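Local structure of glycosyl hydrolase family 10 (Prevotella bryantii, 4MGQ) at residues D11-M23 against H147-Q159. The protein probably hydrolyses internal beta-1,4-xylosidic linkages of xylan as an endo-xylanase, of which the piece described is the calcium-binding carbohydrate-binding module. Residues are numbered along the deposited sequence; the frame is centred on the assembly and turned at random.
With CA (calcium ion), chain B.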
loop_
_atom_site.group_PDB
_atom_site.type_symbol
_atom_site.label_atom_id
_atom_site.label_comp_id
_atom_site.label_asym_id
_atom_site.label_seq_id
_atom_site.Cartn_x
_atom_site.Cartn_y
_atom_site.Cartn_z
ATOM N N ASP A 11 -11.231 18.112 10.151
ATOM C CA ASP A 11 -10.168 18.766 10.907
ATOM C C ASP A 11 -8.827 18.339 10.349
ATOM O O ASP A 11 -8.290 17.321 10.770
ATOM C CB ASP A 11 -10.266 18.403 12.388
ATOM C CG ASP A 11 -9.234 19.122 13.245
ATOM O OD1 ASP A 11 -8.359 19.821 12.692
ATOM O OD2 ASP A 11 -9.314 18.980 14.480
ATOM N N PRO A 12 -8.286 19.112 9.407
ATOM C CA PRO A 12 -7.054 18.741 8.696
ATOM C C PRO A 12 -5.829 18.647 9.611
ATOM O O PRO A 12 -4.845 18.003 9.244
ATOM C CB PRO A 12 -6.877 19.879 7.682
ATOM C CG PRO A 12 -8.226 20.466 7.529
ATOM C CD PRO A 12 -8.872 20.351 8.873
ATOM N N ASN A 13 -5.890 19.272 10.782
ATOM C CA ASN A 13 -4.740 19.285 11.667
ATOM C C ASN A 13 -4.906 18.360 12.869
ATOM O O ASN A 13 -4.039 18.314 13.743
ATOM C CB ASN A 13 -4.439 20.723 12.105
ATOM C CG ASN A 13 -4.068 21.609 10.931
ATOM O OD1 ASN A 13 -3.505 21.136 9.943
ATOM N ND2 ASN A 13 -4.414 22.886 11.011
ATOM N N ALA A 14 -6.004 17.607 12.900
ATOM C CA ALA A 14 -6.104 16.468 13.805
ATOM C C ALA A 14 -5.056 15.450 13.369
ATOM O O ALA A 14 -4.722 15.381 12.193
ATOM C CB ALA A 14 -7.494 15.855 13.779
ATOM N N THR A 15 -4.533 14.684 14.315
ATOM C CA THR A 15 -3.482 13.727 13.988
ATOM C C THR A 15 -3.988 12.696 12.994
ATOM O O THR A 15 -5.034 12.065 13.213
ATOM C CB THR A 15 -2.964 13.019 15.237
ATOM O OG1 THR A 15 -2.579 14.006 16.203
ATOM C CG2 THR A 15 -1.752 12.142 14.890
ATOM N N LYS A 16 -3.255 12.552 11.892
ATOM C CA LYS A 16 -3.514 11.527 10.895
ATOM C C LYS A 16 -2.595 10.352 11.177
ATOM O O LYS A 16 -1.496 10.548 11.689
ATOM C CB LYS A 16 -3.265 12.046 9.482
ATOM C CG LYS A 16 -4.111 13.237 9.055
ATOM C CD LYS A 16 -3.615 13.747 7.703
ATOM C CE LYS A 16 -4.660 14.618 7.006
ATOM N NZ LYS A 16 -4.676 16.032 7.481
ATOM N N HIS A 17 -3.032 9.142 10.857
ATOM C CA HIS A 17 -2.177 7.969 11.063
ATOM C C HIS A 17 -1.919 7.268 9.746
ATOM O O HIS A 17 -2.767 7.261 8.848
ATOM C CB HIS A 17 -2.799 7.025 12.090
ATOM C CG HIS A 17 -3.008 7.678 13.421
ATOM N ND1 HIS A 17 -4.166 8.357 13.737
ATOM C CD2 HIS A 17 -2.182 7.822 14.483
ATOM C CE1 HIS A 17 -4.057 8.863 14.954
ATOM N NE2 HIS A 17 -2.861 8.559 15.426
ATOM N N VAL A 18 -0.719 6.705 9.621
ATOM C CA VAL A 18 -0.277 6.132 8.360
ATOM C C VAL A 18 0.434 4.806 8.618
ATOM O O VAL A 18 0.864 4.532 9.736
ATOM C CB VAL A 18 0.671 7.094 7.599
ATOM C CG1 VAL A 18 0.045 8.499 7.470
ATOM C CG2 VAL A 18 2.009 7.199 8.315
ATOM N N LEU A 19 0.526 3.984 7.583
ATOM C CA LEU A 19 1.349 2.783 7.626
ATOM C C LEU A 19 2.814 3.218 7.556
ATOM O O LEU A 19 3.176 4.071 6.746
ATOM C CB LEU A 19 0.996 1.835 6.472
ATOM C CG LEU A 19 1.801 0.528 6.339
ATOM C CD1 LEU A 19 0.985 -0.502 5.585
ATOM C CD2 LEU A 19 3.135 0.726 5.624
ATOM N N TYR A 20 3.646 2.618 8.398
ATOM C CA TYR A 20 5.063 2.965 8.453
ATOM C C TYR A 20 5.927 1.723 8.508
ATOM O O TYR A 20 5.720 0.860 9.350
ATOM C CB TYR A 20 5.342 3.833 9.671
ATOM C CG TYR A 20 6.809 4.015 9.986
ATOM C CD1 TYR A 20 7.655 4.653 9.090
ATOM C CD2 TYR A 20 7.337 3.575 11.192
ATOM C CE1 TYR A 20 8.992 4.844 9.379
ATOM C CE2 TYR A 20 8.689 3.754 11.490
ATOM C CZ TYR A 20 9.504 4.393 10.572
ATOM O OH TYR A 20 10.839 4.593 10.839
ATOM N N ILE A 21 6.904 1.647 7.612
ATOM C CA ILE A 21 7.897 0.583 7.675
ATOM C C ILE A 21 9.289 1.180 7.735
ATOM O O ILE A 21 9.721 1.855 6.796
ATOM C CB ILE A 21 7.816 -0.360 6.474
ATOM C CG1 ILE A 21 6.491 -1.123 6.488
ATOM C CG2 ILE A 21 9.003 -1.336 6.481
ATOM C CD1 ILE A 21 6.276 -1.952 5.253
ATOM N N HIS A 22 9.982 0.942 8.840
ATOM C CA HIS A 22 11.408 1.214 8.860
ATOM C C HIS A 22 12.098 0.055 8.158
ATOM O O HIS A 22 12.152 -1.056 8.679
ATOM C CB HIS A 22 11.961 1.378 10.264
ATOM C CG HIS A 22 13.442 1.591 10.273
ATOM N ND1 HIS A 22 14.033 2.665 9.647
ATOM C CD2 HIS A 22 14.454 0.836 10.762
ATOM C CE1 HIS A 22 15.345 2.588 9.787
ATOM N NE2 HIS A 22 15.626 1.486 10.459
ATOM N N MET A 23 12.609 0.314 6.963
ATOM C CA MET A 23 13.200 -0.752 6.165
ATOM C C MET A 23 14.644 -1.037 6.571
ATOM O O MET A 23 15.070 -2.190 6.606
ATOM C CB MET A 23 13.123 -0.393 4.683
ATOM C CG MET A 23 11.683 -0.333 4.172
ATOM S SD MET A 23 11.513 0.088 2.437
ATOM C CE MET A 23 12.068 1.794 2.445
ATOM N N HIS A 147 10.908 -12.297 7.168
ATOM C CA HIS A 147 11.379 -10.950 6.870
ATOM C C HIS A 147 11.410 -10.142 8.153
ATOM O O HIS A 147 10.381 -9.950 8.797
ATOM C CB HIS A 147 10.496 -10.272 5.827
ATOM C CG HIS A 147 10.695 -10.803 4.446
ATOM N ND1 HIS A 147 10.174 -10.188 3.330
ATOM C CD2 HIS A 147 11.360 -11.896 4.001
ATOM C CE1 HIS A 147 10.517 -10.874 2.253
ATOM N NE2 HIS A 147 11.237 -11.914 2.636
ATOM N N GLU A 148 12.595 -9.681 8.530
ATOM C CA GLU A 148 12.786 -9.066 9.835
ATOM C C GLU A 148 12.606 -7.552 9.781
ATOM O O GLU A 148 13.577 -6.794 9.735
ATOM C CB GLU A 148 14.171 -9.417 10.386
ATOM C CG GLU A 148 14.377 -10.914 10.579
ATOM C CD GLU A 148 15.819 -11.278 10.914
ATOM O OE1 GLU A 148 16.528 -10.435 11.504
ATOM O OE2 GLU A 148 16.239 -12.410 10.586
ATOM N N TYR A 149 11.350 -7.122 9.765
ATOM C CA TYR A 149 11.017 -5.712 9.901
ATOM C C TYR A 149 9.656 -5.633 10.583
ATOM O O TYR A 149 8.975 -6.651 10.704
ATOM C CB TYR A 149 11.016 -5.008 8.543
ATOM C CG TYR A 149 9.861 -5.334 7.610
ATOM C CD1 TYR A 149 8.674 -4.605 7.668
ATOM C CD2 TYR A 149 9.965 -6.334 6.650
ATOM C CE1 TYR A 149 7.616 -4.872 6.812
ATOM C CE2 TYR A 149 8.900 -6.611 5.775
ATOM C CZ TYR A 149 7.728 -5.865 5.875
ATOM O OH TYR A 149 6.668 -6.098 5.030
ATOM N N GLU A 150 9.268 -4.443 11.029
ATOM C CA GLU A 150 7.981 -4.267 11.694
ATOM C C GLU A 150 7.004 -3.462 10.850
ATOM O O GLU A 150 7.355 -2.414 10.328
ATOM C CB GLU A 150 8.152 -3.548 13.026
ATOM C CG GLU A 150 9.269 -4.052 13.903
ATOM C CD GLU A 150 9.522 -3.094 15.050
ATOM O OE1 GLU A 150 10.691 -2.686 15.247
ATOM O OE2 GLU A 150 8.541 -2.734 15.739
ATOM N N ILE A 151 5.778 -3.958 10.740
ATOM C CA ILE A 151 4.683 -3.193 10.162
ATOM C C ILE A 151 4.015 -2.411 11.287
ATOM O O ILE A 151 3.483 -3.010 12.221
ATOM C CB ILE A 151 3.661 -4.101 9.475
ATOM C CG1 ILE A 151 4.344 -4.950 8.402
ATOM C CG2 ILE A 151 2.512 -3.281 8.895
ATOM C CD1 ILE A 151 3.456 -6.036 7.820
ATOM N N LYS A 152 4.069 -1.084 11.208
ATOM C CA LYS A 152 3.525 -0.222 12.259
ATOM C C LYS A 152 2.518 0.757 11.682
ATOM O O LYS A 152 2.477 0.960 10.476
ATOM C CB LYS A 152 4.634 0.571 12.956
ATOM C CG LYS A 152 5.706 -0.271 13.638
ATOM C CD LYS A 152 6.700 0.613 14.382
ATOM C CE LYS A 152 6.017 1.442 15.469
ATOM N NZ LYS A 152 5.363 0.594 16.521
ATOM N N THR A 153 1.709 1.361 12.550
ATOM C CA THR A 153 1.002 2.578 12.173
ATOM C C THR A 153 1.502 3.684 13.086
ATOM O O THR A 153 1.739 3.456 14.278
ATOM C CB THR A 153 -0.543 2.460 12.272
ATOM O OG1 THR A 153 -0.929 2.104 13.610
ATOM C CG2 THR A 153 -1.079 1.425 11.281
ATOM N N VAL A 154 1.697 4.872 12.526
ATOM C CA VAL A 154 2.257 5.983 13.282
ATOM C C VAL A 154 1.569 7.268 12.890
ATOM O O VAL A 154 0.914 7.337 11.849
ATOM C CB VAL A 154 3.773 6.165 13.042
ATOM C CG1 VAL A 154 4.540 4.897 13.394
ATOM C CG2 VAL A 154 4.035 6.579 11.602
ATOM N N ALA A 155 1.743 8.292 13.719
ATOM C CA ALA A 155 1.289 9.626 13.364
ATOM C C ALA A 155 2.001 10.077 12.108
ATOM O O ALA A 155 3.200 9.845 11.960
ATOM C CB ALA A 155 1.546 10.603 14.501
ATOM N N ASP A 156 1.255 10.700 11.200
ATOM C CA ASP A 156 1.817 11.269 9.969
ATOM C C ASP A 156 3.044 12.129 10.316
ATOM O O ASP A 156 2.947 13.068 11.105
ATOM C CB ASP A 156 0.730 12.090 9.251
ATOM C CG ASP A 156 1.177 12.668 7.910
ATOM O OD1 ASP A 156 2.383 12.929 7.694
ATOM O OD2 ASP A 156 0.293 12.903 7.051
ATOM N N PRO A 157 4.207 11.805 9.732
ATOM C CA PRO A 157 5.453 12.475 10.118
ATOM C C PRO A 157 5.508 13.951 9.755
ATOM O O PRO A 157 6.239 14.705 10.411
ATOM C CB PRO A 157 6.523 11.694 9.335
ATOM C CG PRO A 157 5.784 11.083 8.191
ATOM C CD PRO A 157 4.447 10.721 8.762
ATOM N N ASP A 158 4.748 14.365 8.747
ATOM C CA ASP A 158 4.867 15.727 8.241
ATOM C C ASP A 158 3.791 16.651 8.797
ATOM O O ASP A 158 3.595 17.759 8.300
ATOM C CB ASP A 158 4.848 15.732 6.714
ATOM C CG ASP A 158 6.156 15.228 6.120
ATOM O OD1 ASP A 158 7.157 15.125 6.873
ATOM O OD2 ASP A 158 6.191 14.943 4.903
ATOM N N GLN A 159 3.115 16.200 9.847
ATOM C CA GLN A 159 2.242 17.092 10.604
ATOM C C GLN A 159 3.037 17.706 11.746
ATOM O O GLN A 159 3.912 17.049 12.316
ATOM C CB GLN A 159 1.024 16.349 11.143
ATOM C CG GLN A 159 -0.015 16.033 10.100
ATOM C CD GLN A 159 -1.262 15.456 10.726
ATOM O OE1 GLN A 159 -1.220 14.389 11.341
ATOM N NE2 GLN A 159 -2.375 16.181 10.613
HETATM CA CA CA B . -4.715 7.646 7.604
HETATM O O HOH W 1 -1.663 18.982 9.727
HETATM O O HOH W 2 8.434 0.069 11.021
HETATM O O HOH W 3 11.208 -2.351 10.945
HETATM O O HOH W 4 -6.654 7.935 6.191
HETATM O O HOH W 5 -5.069 10.057 7.699
#
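V18 and V154 pair as antiparallel neighbours in a beta-sandwich, the fold of this carbohydrate-binding module; strand 17-23 runs between edge strand 151-155 and strand 111-121. The short axes come within 4.5 Å at 142°, short of exactly antiparallel. Two hydrogen-bonded pairs set the register: V18 N to V154 O (2.8 Å) with its return bond, and Y20 with K152, where K152 N to Y20 O stretches to 3.2 Å; D156 N to K16 O extends the ladder. Beyond Y20 the strands part, and water 2 joins Y20 O, H22 N and E150 O. V154 CG2 lies 3.6 Å from Y20 CB and meets V18 CG2; Y20 CG, anti to the backbone N (chi1 168°), sets its ring beside V154 CG1 and stacked on W114. At the splayed end, I21 CG2 and CD1 pack obliquely against the CD1-CE1 side of Y149, whose hydroxyl hydrogen-bonds to E34 O. H17 O, 2.3 Å from the calcium ion, joins D116, T133, E135 and two waters in that site. Beyond strand 151-155, the Q159 amide bridges two backbone groups: OE1 accepts from K16 N (2.8 Å), and NE2 donates to A14 O, 2.9 Å away and 9° out of the amide plane.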